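Local coordinates for penaeus monodon metallodensovirus major capsid protein (Penaeus monodon metallodensovirus, PDB 6WH7) that builds the capsid of a shrimp densovirus, sixty copies assembling into a closed shell that presumably encloses the viral genome, at residues 85-90 / 181-186; 91-96 / 103-108; 76-81 / 196-201; 155-160 / 273-278. All blocks are in the same frame, centred on the assembly; numbering follows the deposited sequence.

Contact 1. Residues 85-90 / 181-186; sequences WNVMRF and SSMREL
M183 is the bump of this contact, and the hollow it fills is lined by V87, the aliphatic part of R89 and the base of F90. M183 points toward segment 85-90, and its CG, anti to the backbone N (chi1 -175°), lands beside the F90 ring; the bend at chi3 (-73°) tucks the terminal methyl aside. SD settles against the backbone of the weakly bonded helix, 3.5 Å from F90 N. Beyond it, M183 CE reaches V87 CG1 and R89 CD, each at 3.9 Å, and the R89 side chain crosses that of M183 at about a right angle.

In the jelly-roll fold of parvovirus capsid proteins, helix 88-92 follows strand 79-83 of one sheet, and F90 rests on L293 and T295 of strand 287-302 in the other. Its ring is met at the rim by two knobs of the 181-186 loop. M183 CG lies in the ring plane, 3.9 Å from F90 CD1, while L186 CD2 comes to the edge 3.7 Å from F90 CE1, the leucine crossing almost perpendicularly. R184 arches over the F90 ring, too far off for more than a weak cation-pi attraction, to reach the main chain. Its NH1 donates to F90 O over 2.9 Å, lying in the carbonyl plane although the bond is bent (140° at the hydrogen), and also pairs with T295 OG1.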
loop_
_atom_site.group_PDB
_atom_site.type_symbol
_atom_site.label_atom_id
_atom_site.label_comp_id
_atom_site.label_asym_id
_atom_site.label_seq_id
_atom_site.Cartn_x
_atom_site.Cartn_y
_atom_site.Cartn_z
ATOM N N TRP A 85 66.035 -37.052 61.066
ATOM C CA TRP A 85 65.686 -36.675 59.711
ATOM C C TRP A 85 66.255 -35.322 59.349
ATOM O O TRP A 85 66.066 -34.866 58.223
ATOM C CB TRP A 85 64.170 -36.659 59.560
ATOM C CG TRP A 85 63.544 -35.414 60.074
ATOM C CD1 TRP A 85 63.493 -34.990 61.359
ATOM C CD2 TRP A 85 62.783 -34.478 59.313
ATOM N NE1 TRP A 85 62.814 -33.802 61.438
ATOM C CE2 TRP A 85 62.356 -33.477 60.190
ATOM C CE3 TRP A 85 62.442 -34.377 57.962
ATOM C CZ2 TRP A 85 61.605 -32.396 59.765
ATOM C CZ3 TRP A 85 61.698 -33.310 57.546
ATOM C CH2 TRP A 85 61.287 -32.328 58.442
ATOM N N ASN A 86 66.911 -34.657 60.290
ATOM C CA ASN A 86 67.613 -33.421 60.013
ATOM C C ASN A 86 69.087 -33.632 59.729
ATOM O O ASN A 86 69.812 -32.658 59.543
ATOM C CB ASN A 86 67.416 -32.417 61.151
ATOM C CG ASN A 86 67.852 -32.944 62.482
ATOM O OD1 ASN A 86 67.983 -34.145 62.676
ATOM N ND2 ASN A 86 68.093 -32.041 63.416
ATOM N N VAL A 87 69.537 -34.874 59.666
ATOM C CA VAL A 87 70.930 -35.202 59.417
ATOM C C VAL A 87 71.078 -35.570 57.949
ATOM O O VAL A 87 70.275 -36.340 57.414
ATOM C CB VAL A 87 71.387 -36.352 60.327
ATOM C CG1 VAL A 87 72.837 -36.677 60.096
ATOM C CG2 VAL A 87 71.126 -36.004 61.764
ATOM N N MET A 88 72.092 -35.007 57.290
ATOM C CA MET A 88 72.366 -35.367 55.902
ATOM C C MET A 88 72.638 -36.854 55.765
ATOM O O MET A 88 72.182 -37.492 54.814
ATOM C CB MET A 88 73.553 -34.566 55.372
ATOM C CG MET A 88 73.288 -33.110 55.121
ATOM S SD MET A 88 72.138 -32.834 53.778
ATOM C CE MET A 88 73.121 -33.406 52.404
ATOM N N ARG A 89 73.376 -37.422 56.713
ATOM C CA ARG A 89 73.747 -38.829 56.663
ATOM C C ARG A 89 72.538 -39.747 56.656
ATOM O O ARG A 89 72.643 -40.899 56.228
ATOM C CB ARG A 89 74.636 -39.134 57.855
ATOM C CG ARG A 89 75.222 -40.493 57.865
ATOM C CD ARG A 89 76.017 -40.671 59.107
ATOM N NE ARG A 89 77.155 -39.766 59.160
ATOM C CZ ARG A 89 78.346 -40.059 58.661
ATOM N NH1 ARG A 89 78.549 -41.237 58.094
ATOM N NH2 ARG A 89 79.336 -39.188 58.743
ATOM N N PHE A 90 71.392 -39.253 57.106
ATOM C CA PHE A 90 70.187 -40.063 57.176
ATOM C C PHE A 90 69.669 -40.404 55.788
ATOM O O PHE A 90 69.235 -41.531 55.539
ATOM C CB PHE A 90 69.151 -39.298 57.997
ATOM C CG PHE A 90 67.831 -39.984 58.146
ATOM C CD1 PHE A 90 67.682 -41.043 59.012
ATOM C CD2 PHE A 90 66.719 -39.510 57.488
ATOM C CE1 PHE A 90 66.467 -41.647 59.169
ATOM C CE2 PHE A 90 65.507 -40.107 57.649
ATOM C CZ PHE A 90 65.380 -41.177 58.489
ATOM N N SER A 181 76.050 -45.645 62.740
ATOM C CA SER A 181 75.841 -46.726 61.791
ATOM C C SER A 181 74.465 -47.347 61.914
ATOM O O SER A 181 74.080 -48.147 61.060
ATOM C CB SER A 181 76.894 -47.808 61.992
ATOM O OG SER A 181 76.755 -48.408 63.264
ATOM N N SER A 182 73.742 -47.030 62.975
ATOM C CA SER A 182 72.397 -47.521 63.204
ATOM C C SER A 182 71.338 -46.526 62.763
ATOM O O SER A 182 70.163 -46.714 63.077
ATOM C CB SER A 182 72.219 -47.871 64.672
ATOM O OG SER A 182 70.946 -48.424 64.882
ATOM N N MET A 183 71.738 -45.458 62.076
ATOM C CA MET A 183 70.900 -44.271 61.945
ATOM C C MET A 183 69.558 -44.573 61.290
ATOM O O MET A 183 68.513 -44.118 61.765
ATOM C CB MET A 183 71.647 -43.200 61.161
ATOM C CG MET A 183 70.905 -41.895 61.068
ATOM S SD MET A 183 71.878 -40.611 60.288
ATOM C CE MET A 183 73.034 -40.260 61.594
ATOM N N ARG A 184 69.558 -45.328 60.190
ATOM C CA ARG A 184 68.328 -45.420 59.409
ATOM C C ARG A 184 67.287 -46.326 60.044
ATOM O O ARG A 184 66.095 -46.016 59.983
ATOM C CB ARG A 184 68.609 -45.865 57.984
ATOM C CG ARG A 184 69.153 -44.775 57.115
ATOM C CD ARG A 184 69.286 -45.283 55.718
ATOM N NE ARG A 184 67.987 -45.662 55.182
ATOM C CZ ARG A 184 67.160 -44.826 54.576
ATOM N NH1 ARG A 184 67.500 -43.562 54.414
ATOM N NH2 ARG A 184 65.998 -45.260 54.125
ATOM N N GLU A 185 67.673 -47.447 60.638
ATOM C CA GLU A 185 66.691 -48.153 61.448
ATOM C C GLU A 185 66.544 -47.375 62.737
ATOM O O GLU A 185 67.528 -47.144 63.443
ATOM C CB GLU A 185 67.085 -49.608 61.705
ATOM C CG GLU A 185 68.208 -49.883 62.684
ATOM C CD GLU A 185 69.554 -49.677 62.075
ATOM O OE1 GLU A 185 69.610 -49.133 60.961
ATOM O OE2 GLU A 185 70.556 -50.092 62.688
ATOM N N LEU A 186 65.333 -46.938 63.044
ATOM C CA LEU A 186 65.217 -45.799 63.940
ATOM C C LEU A 186 65.210 -46.378 65.340
ATOM O O LEU A 186 64.179 -46.774 65.876
ATOM C CB LEU A 186 63.942 -45.036 63.620
ATOM C CG LEU A 186 63.856 -44.555 62.173
ATOM C CD1 LEU A 186 62.459 -44.114 61.835
ATOM C CD2 LEU A 186 64.816 -43.424 61.938
#

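Contact 2. Residues 91-96 / 103-108; sequences YCEYNT and GNVHHK
Y94 N donates to V105 O over 3.2 Å in a nearly straight bond (169°), which helps bridge E93 to H106 where the chain leaves helix 88-92. The flanking bond, H107 N to C92 O, is just as straight but weak at 3.4 Å. V105 points toward segment 91-96, and its CG2 lies 3.4 Å from E93 CG.

Just before V105, N104 closes an Asx turn: its OD1 accepts from H106 N (2.9 Å), and also pairs with N312 ND2 of a neighbouring subunit. The Asx turn and the N-cap at H107, whose ND1 accepts from N109 N, bracket the short link between helices 99-102 and 108-113. E93 and H106 lie side by side, pointing the same way, with E93 CG over one face of the imidazole and the carboxylate turned 49° from the ring. Both side chains find partners outside the two segments. E93 OE2 forms a salt bridge with R89 NH1, and E93 OE1 is hydrogen-bonded to Y234 OH, a hydroxyl that H106 ND1 also meets, though weakly. The phenol of Y94 is taken up by R67 O.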
loop_
_atom_site.group_PDB
_atom_site.type_symbol
_atom_site.label_atom_id
_atom_site.label_comp_id
_atom_site.label_asym_id
_atom_site.label_seq_id
_atom_site.Cartn_x
_atom_site.Cartn_y
_atom_site.Cartn_z
ATOM N N TYR A 91 69.679 -39.434 54.882
ATOM C CA TYR A 91 69.084 -39.593 53.565
ATOM C C TYR A 91 70.006 -40.225 52.533
ATOM O O TYR A 91 69.585 -41.099 51.772
ATOM C CB TYR A 91 68.619 -38.234 53.077
ATOM C CG TYR A 91 67.576 -37.650 53.962
ATOM C CD1 TYR A 91 66.243 -37.923 53.755
ATOM C CD2 TYR A 91 67.924 -36.847 55.027
ATOM C CE1 TYR A 91 65.288 -37.398 54.565
ATOM C CE2 TYR A 91 66.975 -36.319 55.840
ATOM C CZ TYR A 91 65.655 -36.595 55.605
ATOM O OH TYR A 91 64.687 -36.069 56.416
ATOM N N CYS A 92 71.246 -39.767 52.460
ATOM C CA CYS A 92 72.151 -40.143 51.386
ATOM C C CYS A 92 73.128 -41.237 51.774
ATOM O O CYS A 92 74.004 -41.578 50.979
ATOM C CB CYS A 92 72.889 -38.907 50.871
ATOM S SG CYS A 92 73.513 -37.836 52.132
ATOM N N GLU A 93 73.000 -41.790 52.967
ATOM C CA GLU A 93 73.900 -42.818 53.450
ATOM C C GLU A 93 73.075 -43.874 54.158
ATOM O O GLU A 93 72.228 -43.542 54.989
ATOM C CB GLU A 93 74.943 -42.198 54.372
ATOM C CG GLU A 93 75.885 -43.140 55.009
ATOM C CD GLU A 93 77.022 -42.406 55.656
ATOM O OE1 GLU A 93 77.074 -41.172 55.499
ATOM O OE2 GLU A 93 77.852 -43.046 56.332
ATOM N N TYR A 94 73.303 -45.136 53.824
ATOM C CA TYR A 94 72.386 -46.198 54.216
ATOM C C TYR A 94 73.001 -46.909 55.409
ATOM O O TYR A 94 73.838 -47.795 55.252
ATOM C CB TYR A 94 72.172 -47.139 53.037
ATOM C CG TYR A 94 71.113 -48.195 53.204
ATOM C CD1 TYR A 94 69.774 -47.866 53.113
ATOM C CD2 TYR A 94 71.447 -49.523 53.390
ATOM C CE1 TYR A 94 68.802 -48.813 53.239
ATOM C CE2 TYR A 94 70.475 -50.482 53.517
ATOM C CZ TYR A 94 69.153 -50.118 53.439
ATOM O OH TYR A 94 68.168 -51.061 53.564
ATOM N N ASN A 95 72.520 -46.584 56.598
ATOM C CA ASN A 95 73.050 -47.147 57.832
ATOM C C ASN A 95 71.965 -48.045 58.393
ATOM O O ASN A 95 71.028 -47.574 59.037
ATOM C CB ASN A 95 73.423 -46.046 58.814
ATOM C CG ASN A 95 74.580 -45.206 58.340
ATOM O OD1 ASN A 95 74.482 -43.987 58.263
ATOM N ND2 ASN A 95 75.700 -45.847 58.062
ATOM N N THR A 96 72.124 -49.342 58.183
ATOM C CA THR A 96 71.119 -50.309 58.575
ATOM C C THR A 96 71.822 -51.631 58.798
ATOM O O THR A 96 72.745 -51.965 58.057
ATOM C CB THR A 96 70.037 -50.457 57.503
ATOM O OG1 THR A 96 69.442 -49.185 57.240
ATOM C CG2 THR A 96 68.961 -51.407 57.969
ATOM N N GLY A 103 81.190 -51.146 56.013
ATOM C CA GLY A 103 81.996 -50.477 55.003
ATOM C C GLY A 103 81.294 -49.258 54.451
ATOM O O GLY A 103 80.487 -48.623 55.139
ATOM N N ASN A 104 81.618 -48.932 53.201
ATOM C CA ASN A 104 81.155 -47.684 52.609
ATOM C C ASN A 104 79.685 -47.843 52.252
ATOM O O ASN A 104 79.333 -48.566 51.319
ATOM C CB ASN A 104 81.991 -47.359 51.373
ATOM C CG ASN A 104 81.660 -46.010 50.768
ATOM O OD1 ASN A 104 80.596 -45.449 51.005
ATOM N ND2 ASN A 104 82.574 -45.490 49.963
ATOM N N VAL A 105 78.828 -47.121 52.971
ATOM C CA VAL A 105 77.390 -47.183 52.780
ATOM C C VAL A 105 76.858 -46.018 51.977
ATOM O O VAL A 105 75.640 -45.885 51.828
ATOM C CB VAL A 105 76.674 -47.300 54.132
ATOM C CG1 VAL A 105 76.934 -48.654 54.705
ATOM C CG2 VAL A 105 77.206 -46.270 55.079
ATOM N N HIS A 106 77.730 -45.152 51.487
ATOM C CA HIS A 106 77.296 -44.009 50.706
ATOM C C HIS A 106 76.705 -44.463 49.384
ATOM O O HIS A 106 77.158 -45.435 48.783
ATOM C CB HIS A 106 78.474 -43.078 50.469
ATOM C CG HIS A 106 79.071 -42.545 51.730
ATOM N ND1 HIS A 106 78.515 -41.499 52.431
ATOM C CD2 HIS A 106 80.141 -42.954 52.448
ATOM C CE1 HIS A 106 79.243 -41.261 53.507
ATOM N NE2 HIS A 106 80.231 -42.134 53.544
ATOM N N HIS A 107 75.675 -43.760 48.942
ATOM C CA HIS A 107 75.101 -44.041 47.643
ATOM C C HIS A 107 76.052 -43.549 46.564
ATOM O O HIS A 107 76.813 -42.602 46.765
ATOM C CB HIS A 107 73.739 -43.369 47.520
ATOM C CG HIS A 107 72.930 -43.844 46.359
ATOM N ND1 HIS A 107 73.105 -43.362 45.083
ATOM C CD2 HIS A 107 71.932 -44.751 46.285
ATOM C CE1 HIS A 107 72.254 -43.958 44.270
ATOM N NE2 HIS A 107 71.530 -44.805 44.975
ATOM N N LYS A 108 76.029 -44.214 45.412
ATOM C CA LYS A 108 77.003 -43.871 44.388
ATOM C C LYS A 108 76.698 -42.544 43.717
ATOM O O LYS A 108 77.617 -41.909 43.197
ATOM C CB LYS A 108 77.099 -44.968 43.340
ATOM C CG LYS A 108 77.678 -46.236 43.872
ATOM C CD LYS A 108 77.954 -47.211 42.782
ATOM C CE LYS A 108 79.115 -46.730 41.959
ATOM N NZ LYS A 108 80.363 -46.674 42.749
#

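Contact 3. Residues 76-81 / 196-201; sequences TPTEMI and DNAIIP
Two torsions shape the side chain of M80 beside P201: chi1 of 75° sets CG between the backbone N and the carbonyl carbon, and chi3 of 90° turns the terminal methyl CE toward the proline. M80 CB already faces the proline and lies 3.8 Å from P201 CG, while the chi3 turn brings M80 CE to 3.9 Å from the same atom, and the two side chains meet at a slant.

The setting is the start of a strand in a jelly-roll sheet. M80 belongs to strand 79-83, whose neighbours are strands 189-191 and 270-274, and P201 stands where the loop after strand 189-191 gives way to helix 201-204. The two segments are joined by packing rather than by hydrogen bonds. P201 lies with its ring beside the turn that precedes the strand, P201 CD being 3.2 Å from P77 O and P201 CG 3.4 Å from T78 O.

I200 comes to the same turn from its own side. Its chi2 of -62° swings CD1 to 3.7 Å from P77 O, and the same methyl makes a looser contact with the pyrrolidine of P77. The loop also serves the assembly: I200 packs on F69, and I199 on Y99, of one neighbouring subunit, while I199 and N197 touch V314 of another. Within segment 76-81, E79 points away from the loop, and its OE1 forms a salt bridge with K173.

Where the loop passes T78, the threonine places its methyl rather than its hydroxyl closest to the alanine, T78 CG2 lying 3.7 Å from A198 CB.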
loop_
_atom_site.group_PDB
_atom_site.type_symbol
_atom_site.label_atom_id
_atom_site.label_comp_id
_atom_site.label_asym_id
_atom_site.label_seq_id
_atom_site.Cartn_x
_atom_site.Cartn_y
_atom_site.Cartn_z
ATOM N N THR A 76 59.122 -47.645 75.947
ATOM C CA THR A 76 58.116 -47.345 76.952
ATOM C C THR A 76 57.408 -46.051 76.580
ATOM O O THR A 76 57.851 -45.320 75.696
ATOM C CB THR A 76 58.765 -47.262 78.332
ATOM O OG1 THR A 76 59.707 -46.190 78.369
ATOM C CG2 THR A 76 59.481 -48.551 78.649
ATOM N N PRO A 77 56.271 -45.747 77.212
ATOM C CA PRO A 77 55.549 -44.520 76.847
ATOM C C PRO A 77 56.267 -43.242 77.227
ATOM O O PRO A 77 55.913 -42.180 76.706
ATOM C CB PRO A 77 54.228 -44.659 77.605
ATOM C CG PRO A 77 54.550 -45.539 78.735
ATOM C CD PRO A 77 55.494 -46.544 78.174
ATOM N N THR A 78 57.245 -43.299 78.126
ATOM C CA THR A 78 57.994 -42.103 78.485
ATOM C C THR A 78 59.069 -41.790 77.454
ATOM O O THR A 78 59.281 -40.625 77.105
ATOM C CB THR A 78 58.614 -42.282 79.867
ATOM O OG1 THR A 78 57.573 -42.485 80.826
ATOM C CG2 THR A 78 59.410 -41.063 80.257
ATOM N N GLU A 79 59.758 -42.810 76.970
ATOM C CA GLU A 79 60.797 -42.653 75.970
ATOM C C GLU A 79 60.200 -42.555 74.568
ATOM O O GLU A 79 59.085 -43.006 74.306
ATOM C CB GLU A 79 61.785 -43.809 76.081
ATOM C CG GLU A 79 61.151 -45.153 75.902
ATOM C CD GLU A 79 62.071 -46.297 76.270
ATOM O OE1 GLU A 79 63.281 -46.067 76.416
ATOM O OE2 GLU A 79 61.587 -47.437 76.398
ATOM N N MET A 80 60.954 -41.932 73.665
ATOM C CA MET A 80 60.509 -41.714 72.297
ATOM C C MET A 80 61.641 -42.051 71.339
ATOM O O MET A 80 62.815 -42.010 71.700
ATOM C CB MET A 80 60.077 -40.267 72.077
ATOM C CG MET A 80 61.247 -39.327 71.988
ATOM S SD MET A 80 60.849 -37.607 72.226
ATOM C CE MET A 80 61.065 -37.516 73.984
ATOM N N ILE A 81 61.276 -42.387 70.110
ATOM C CA ILE A 81 62.242 -42.563 69.033
ATOM C C ILE A 81 62.501 -41.213 68.394
ATOM O O ILE A 81 61.566 -40.490 68.044
ATOM C CB ILE A 81 61.739 -43.569 67.987
ATOM C CG1 ILE A 81 61.630 -44.959 68.586
ATOM C CG2 ILE A 81 62.672 -43.606 66.804
ATOM C CD1 ILE A 81 62.942 -45.505 69.002
ATOM N N ASP A 196 61.279 -34.041 88.667
ATOM C CA ASP A 196 60.702 -35.303 89.112
ATOM C C ASP A 196 59.726 -35.905 88.112
ATOM O O ASP A 196 59.241 -37.017 88.337
ATOM C CB ASP A 196 60.009 -35.128 90.467
ATOM C CG ASP A 196 60.994 -34.990 91.613
ATOM O OD1 ASP A 196 62.183 -35.320 91.420
ATOM O OD2 ASP A 196 60.577 -34.561 92.710
ATOM N N ASN A 197 59.430 -35.212 87.019
ATOM C CA ASN A 197 58.352 -35.604 86.124
ATOM C C ASN A 197 58.900 -36.368 84.932
ATOM O O ASN A 197 59.951 -36.019 84.388
ATOM C CB ASN A 197 57.575 -34.386 85.623
ATOM C CG ASN A 197 56.769 -33.714 86.712
ATOM O OD1 ASN A 197 56.411 -34.335 87.707
ATOM N ND2 ASN A 197 56.483 -32.435 86.527
ATOM N N ALA A 198 58.177 -37.400 84.525
ATOM C CA ALA A 198 58.460 -38.109 83.287
ATOM C C ALA A 198 57.453 -37.633 82.254
ATOM O O ALA A 198 56.264 -37.951 82.344
ATOM C CB ALA A 198 58.382 -39.618 83.487
ATOM N N ILE A 199 57.930 -36.866 81.278
ATOM C CA ILE A 199 57.056 -36.325 80.251
ATOM C C ILE A 199 56.588 -37.453 79.344
ATOM O O ILE A 199 57.362 -38.346 78.983
ATOM C CB ILE A 199 57.799 -35.253 79.437
ATOM C CG1 ILE A 199 58.458 -34.205 80.336
ATOM C CG2 ILE A 199 56.863 -34.583 78.477
ATOM C CD1 ILE A 199 57.518 -33.386 81.142
ATOM N N ILE A 200 55.313 -37.427 78.971
ATOM C CA ILE A 200 54.799 -38.244 77.882
ATOM C C ILE A 200 54.993 -37.453 76.589
ATOM O O ILE A 200 54.434 -36.353 76.470
ATOM C CB ILE A 200 53.325 -38.607 78.083
ATOM C CG1 ILE A 200 53.140 -39.416 79.363
ATOM C CG2 ILE A 200 52.809 -39.387 76.906
ATOM C CD1 ILE A 200 53.870 -40.715 79.361
ATOM N N PRO A 201 55.761 -37.959 75.625
ATOM C CA PRO A 201 56.147 -37.117 74.483
ATOM C C PRO A 201 54.974 -36.559 73.704
ATOM O O PRO A 201 54.989 -35.384 73.328
ATOM C CB PRO A 201 56.988 -38.073 73.635
ATOM C CG PRO A 201 57.524 -39.044 74.606
ATOM C CD PRO A 201 56.428 -39.265 75.587
#

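Contact 4. Residues 155-160 / 273-278; sequences PYMIHS and LSFPPI
I158 and S274 form the tight part of this contact, an antiparallel hydrogen-bonded pair joined in both directions. I158 N donates to S274 O over 2.7 Å, and S274 N returns a bond of 2.9 Å to I158 O. The next pair, H159 with L273, is non-hydrogen-bonded; there L273 CA points its hydrogen at I158 O, while L273 CD2 meets the H159 imidazole at its edge, beside ND1.

On the same face of the sheet as L273, M157 runs out extended, its CG anti to the backbone N (chi1 -178°), and then bends at SD. Its methyl CE lies 3.7 Å from L273 CD2. M157 CG lies 3.8 Å from F275 CE1, and the sulfur approaches the F275 ring obliquely in a Met-aromatic contact. Strands 59-75 and 287-302 close over this cluster through I72, A289 and F291.

Beyond S274 the regular pairing ends, and side chains take over from backbone bonds. P276 CG sits over one face of the Y156 ring, offset toward its rim, in a CH-pi contact of 3.8 Å to the ring centroid, and P276 CB touches the phenol oxygen. The segments then part: P155 and I278 make no close contact across them. Even this looser end is buried: F151 of a neighbouring subunit packs on P155, and its Q290 on I278 and on P276.

This antiparallel pair, with one face turned to the second sheet, fits the jelly-roll β-barrel of parvovirus capsid proteins.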
loop_
_atom_site.group_PDB
_atom_site.type_symbol
_atom_site.label_atom_id
_atom_site.label_comp_id
_atom_site.label_asym_id
_atom_site.label_seq_id
_atom_site.Cartn_x
_atom_site.Cartn_y
_atom_site.Cartn_z
ATOM N N PRO A 155 46.018 -50.777 68.737
ATOM C CA PRO A 155 46.852 -49.640 69.137
ATOM C C PRO A 155 47.213 -48.729 67.977
ATOM O O PRO A 155 46.725 -48.884 66.854
ATOM C CB PRO A 155 48.100 -50.308 69.713
ATOM C CG PRO A 155 47.665 -51.636 70.098
ATOM C CD PRO A 155 46.687 -52.042 69.059
ATOM N N TYR A 156 48.074 -47.761 68.258
ATOM C CA TYR A 156 48.600 -46.863 67.249
ATOM C C TYR A 156 49.999 -46.460 67.668
ATOM O O TYR A 156 50.370 -46.565 68.837
ATOM C CB TYR A 156 47.712 -45.633 67.065
ATOM C CG TYR A 156 47.397 -44.928 68.355
ATOM C CD1 TYR A 156 48.271 -44.006 68.903
ATOM C CD2 TYR A 156 46.214 -45.177 69.021
ATOM C CE1 TYR A 156 47.977 -43.376 70.077
ATOM C CE2 TYR A 156 45.919 -44.546 70.188
ATOM C CZ TYR A 156 46.797 -43.651 70.715
ATOM O OH TYR A 156 46.489 -43.025 71.890
ATOM N N MET A 157 50.784 -46.016 66.701
ATOM C CA MET A 157 52.069 -45.405 66.978
ATOM C C MET A 157 51.939 -43.913 66.738
ATOM O O MET A 157 51.342 -43.486 65.749
ATOM C CB MET A 157 53.176 -45.997 66.108
ATOM C CG MET A 157 54.541 -45.412 66.393
ATOM S SD MET A 157 55.851 -46.175 65.449
ATOM C CE MET A 157 55.496 -45.522 63.834
ATOM N N ILE A 158 52.475 -43.124 67.654
ATOM C CA ILE A 158 52.326 -41.678 67.602
ATOM C C ILE A 158 53.530 -41.099 66.881
ATOM O O ILE A 158 54.667 -41.282 67.318
ATOM C CB ILE A 158 52.197 -41.084 69.010
ATOM C CG1 ILE A 158 51.025 -41.715 69.743
ATOM C CG2 ILE A 158 51.979 -39.601 68.924
ATOM C CD1 ILE A 158 50.965 -41.362 71.185
ATOM N N HIS A 159 53.289 -40.409 65.776
ATOM C CA HIS A 159 54.320 -39.605 65.145
ATOM C C HIS A 159 54.166 -38.178 65.637
ATOM O O HIS A 159 53.116 -37.563 65.445
ATOM C CB HIS A 159 54.228 -39.630 63.627
ATOM C CG HIS A 159 55.356 -38.913 62.964
ATOM N ND1 HIS A 159 56.619 -39.446 62.872
ATOM C CD2 HIS A 159 55.443 -37.658 62.471
ATOM C CE1 HIS A 159 57.419 -38.580 62.281
ATOM N NE2 HIS A 159 56.730 -37.485 62.031
ATOM N N SER A 160 55.209 -37.651 66.253
ATOM C CA SER A 160 55.171 -36.326 66.838
ATOM C C SER A 160 56.129 -35.415 66.094
ATOM O O SER A 160 57.285 -35.777 65.866
ATOM C CB SER A 160 55.540 -36.383 68.314
ATOM O OG SER A 160 54.609 -37.161 69.035
ATOM N N LEU A 273 58.859 -40.651 67.344
ATOM C CA LEU A 273 57.932 -41.765 67.378
ATOM C C LEU A 273 57.734 -42.195 68.818
ATOM O O LEU A 273 58.680 -42.220 69.606
ATOM C CB LEU A 273 58.428 -42.932 66.532
ATOM C CG LEU A 273 58.449 -42.600 65.048
ATOM C CD1 LEU A 273 59.029 -43.730 64.252
ATOM C CD2 LEU A 273 57.062 -42.276 64.574
ATOM N N SER A 274 56.497 -42.526 69.157
ATOM C CA SER A 274 56.148 -42.810 70.535
ATOM C C SER A 274 54.931 -43.713 70.536
ATOM O O SER A 274 54.207 -43.808 69.545
ATOM C CB SER A 274 55.877 -41.518 71.306
ATOM O OG SER A 274 55.549 -41.780 72.651
ATOM N N PHE A 275 54.721 -44.385 71.656
ATOM C CA PHE A 275 53.523 -45.183 71.780
ATOM C C PHE A 275 52.663 -44.653 72.912
ATOM O O PHE A 275 53.182 -44.082 73.874
ATOM C CB PHE A 275 53.848 -46.657 72.034
ATOM C CG PHE A 275 54.557 -47.313 70.904
ATOM C CD1 PHE A 275 53.865 -47.751 69.800
ATOM C CD2 PHE A 275 55.918 -47.500 70.948
ATOM C CE1 PHE A 275 54.516 -48.349 68.765
ATOM C CE2 PHE A 275 56.568 -48.103 69.910
ATOM C CZ PHE A 275 55.868 -48.526 68.821
ATOM N N PRO A 276 51.350 -44.810 72.821
ATOM C CA PRO A 276 50.481 -44.360 73.891
ATOM C C PRO A 276 50.683 -45.198 75.136
ATOM O O PRO A 276 50.902 -46.413 75.046
ATOM C CB PRO A 276 49.080 -44.560 73.306
ATOM C CG PRO A 276 49.252 -45.642 72.338
ATOM C CD PRO A 276 50.584 -45.407 71.721
ATOM N N PRO A 277 50.655 -44.584 76.315
ATOM C CA PRO A 277 50.707 -45.372 77.547
ATOM C C PRO A 277 49.425 -46.166 77.722
ATOM O O PRO A 277 48.325 -45.613 77.694
ATOM C CB PRO A 277 50.863 -44.308 78.634
ATOM C CG PRO A 277 50.267 -43.103 78.051
ATOM C CD PRO A 277 50.553 -43.147 76.591
ATOM N N ILE A 278 49.574 -47.470 77.933
ATOM C CA ILE A 278 48.434 -48.347 78.164
ATOM C C ILE A 278 48.818 -49.277 79.300
ATOM O O ILE A 278 49.794 -50.023 79.180
ATOM C CB ILE A 278 48.051 -49.163 76.919
ATOM C CG1 ILE A 278 47.945 -48.268 75.691
ATOM C CG2 ILE A 278 46.695 -49.760 77.118
ATOM C CD1 ILE A 278 47.760 -49.018 74.412
#

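Overall arrangement
The four contacts are spread through one jelly-roll domain. Along the chain contact 2 is nested inside the loop closed by contact 1, and contact 1 inside that of contact 3, while contact 4 crosses both 1 and 3. Contacts 1 and 2 share helix 88-92, with centres about 10 Å apart, and R184 N probably bonds to N95 O between them; contact 2 also meets neighbouring subunits. Contacts 3 and 4, centres about 11 Å apart, meet through strands 79-83 and 270-274, and both touch the same adjacent subunit. L186 links the pairs, packing on I81 and L273. Contacts 3 and 4 thus join strand pairing within the subunit to packing between subunits.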